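450aa long hypothetical fmu protein (Pyrococcus horikoshii, PDB 2YXL) binds the cofactor analogue sinefungin and is probably an RNA cytosine 5-methyltransferase of the RsmB/NOP family. Local coordinates at residues 18-23 against 115-120. Residues are numbered along the deposited sequence; the frame is centred on the assembly and turned at random.
Sequences IIEAIR and SDFISS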
# COMPACT_ATOMS: atom_id res chain seq x y z
N ILE A 18 18.94 6.03 -4.34
CA ILE A 18 17.61 6.66 -4.25
C ILE A 18 17.09 7.06 -5.62
O ILE A 18 15.89 6.99 -5.85
CB ILE A 18 17.53 7.92 -3.34
CG1 ILE A 18 18.89 8.35 -2.81
CG2 ILE A 18 16.46 7.75 -2.26
CD1 ILE A 18 19.57 9.35 -3.69
N ILE A 19 17.99 7.48 -6.51
CA ILE A 19 17.60 7.81 -7.87
C ILE A 19 16.96 6.59 -8.53
O ILE A 19 15.86 6.69 -9.09
CB ILE A 19 18.78 8.36 -8.72
CG1 ILE A 19 19.25 9.71 -8.17
CG2 ILE A 19 18.36 8.50 -10.20
CD1 ILE A 19 20.56 10.21 -8.76
N GLU A 20 17.64 5.45 -8.45
CA GLU A 20 17.10 4.20 -9.01
C GLU A 20 15.82 3.76 -8.30
O GLU A 20 14.90 3.26 -8.94
CB GLU A 20 18.16 3.09 -9.03
CG GLU A 20 17.65 1.75 -9.57
CD GLU A 20 18.57 1.10 -10.60
OE1 GLU A 20 18.07 0.28 -11.40
OE2 GLU A 20 19.79 1.40 -10.63
N ALA A 21 15.75 3.97 -6.99
CA ALA A 21 14.55 3.61 -6.22
C ALA A 21 13.36 4.48 -6.60
O ALA A 21 12.24 3.99 -6.73
CB ALA A 21 14.82 3.71 -4.72
N ILE A 22 13.61 5.78 -6.78
CA ILE A 22 12.58 6.73 -7.18
C ILE A 22 12.14 6.47 -8.62
O ILE A 22 10.95 6.54 -8.93
CB ILE A 22 13.05 8.20 -6.96
CG1 ILE A 22 13.24 8.50 -5.46
CG2 ILE A 22 12.09 9.20 -7.58
CD1 ILE A 22 12.00 8.29 -4.58
N ARG A 23 13.10 6.15 -9.49
CA ARG A 23 12.80 5.81 -10.87
C ARG A 23 11.98 4.53 -10.96
O ARG A 23 10.96 4.49 -11.64
CB ARG A 23 14.08 5.69 -11.72
CG ARG A 23 13.85 5.51 -13.22
CD ARG A 23 13.57 4.05 -13.58
NE ARG A 23 13.09 3.90 -14.96
CZ ARG A 23 11.83 4.06 -15.34
NH1 ARG A 23 10.88 4.38 -14.47
NH2 ARG A 23 11.51 3.90 -16.62
N SER A 115 24.84 12.88 -12.15
CA SER A 115 24.90 13.24 -13.56
C SER A 115 25.43 12.09 -14.40
O SER A 115 24.87 11.78 -15.45
CB SER A 115 25.79 14.47 -13.76
OG SER A 115 25.21 15.62 -13.19
N ASP A 116 26.49 11.46 -13.91
CA ASP A 116 27.13 10.36 -14.62
C ASP A 116 26.24 9.12 -14.65
O ASP A 116 26.15 8.45 -15.68
CB ASP A 116 28.47 10.02 -13.97
CG ASP A 116 29.35 9.16 -14.86
OD1 ASP A 116 29.29 9.31 -16.11
OD2 ASP A 116 30.11 8.33 -14.32
N PHE A 117 25.58 8.85 -13.53
CA PHE A 117 24.72 7.67 -13.40
C PHE A 117 23.53 7.70 -14.37
O PHE A 117 23.27 6.70 -15.04
CB PHE A 117 24.25 7.50 -11.95
CG PHE A 117 23.30 6.35 -11.75
CD1 PHE A 117 22.01 6.58 -11.29
CD2 PHE A 117 23.70 5.04 -12.01
CE1 PHE A 117 21.12 5.52 -11.09
CE2 PHE A 117 22.82 3.97 -11.82
CZ PHE A 117 21.53 4.21 -11.35
N ILE A 118 22.84 8.83 -14.45
CA ILE A 118 21.67 8.92 -15.33
C ILE A 118 22.07 8.98 -16.80
O ILE A 118 21.31 8.53 -17.67
CB ILE A 118 20.67 10.06 -14.93
CG1 ILE A 118 21.29 11.45 -15.13
CG2 ILE A 118 20.16 9.85 -13.50
CD1 ILE A 118 20.34 12.60 -14.78
N SER A 119 23.27 9.50 -17.08
CA SER A 119 23.87 9.43 -18.41
C SER A 119 24.08 7.99 -18.87
O SER A 119 23.75 7.65 -20.00
CB SER A 119 25.20 10.18 -18.45
OG SER A 119 25.01 11.55 -18.73
N SER A 120 24.63 7.16 -17.99
CA SER A 120 24.89 5.75 -18.31
C SER A 120 23.61 4.94 -18.50
O SER A 120 23.60 3.94 -19.22
CB SER A 120 25.78 5.11 -17.24
OG SER A 120 25.09 5.00 -16.01
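Phe-117 reaches across from helix 104-121 and sets the rim of its ring against Ile-19 and Glu-20 of helix 12-24. Its CG stands anti to the backbone N (chi1 177°), which sends the ring toward helix 12-24. At the rim, Phe-117 CE1 lies 4.2 Å from Ile-19 CG2, which sits near the plane of the ring rather than over a face. Next along the edge, Glu-20 OE2 comes to 3.4 Å from Phe-117 CZ, in the plane of the ring, with carboxylate and ring turned 43° against each other. An oxygen placed here faces the slightly positive C-H edge, an arrangement that probably brings a weak electrostatic attraction. The stronger polar partner of Glu-20 is Arg-121, one residue past the segment, which forms a salt bridge with OE1; one carboxylate thus meets both the ring and a charge of the same helix. Both helices belong to the all-helical N-terminal region of this RsmB-type protein, away from the sinefungin pocket; the axes of segments 18-23 and 115-120 approach to 11.5 Å, with a signed crossing angle of -45°, and the helices meet through the ends of side chains. Ile-19 uses its CG2 branch, anti to the backbone N, to touch two residues: besides the phenylalanine it meets Ile-118 CG2 at 4.0 Å, the two isoleucines crossing at about a right angle. Ile-118 also rests on Val-126 and Phe-130 of helix 124-138, while the ring of His-42 meets Phe-117 with the planes nearly perpendicular. One turn on, Ser-120 OG donates to Phe-117 O at 2.7 Å.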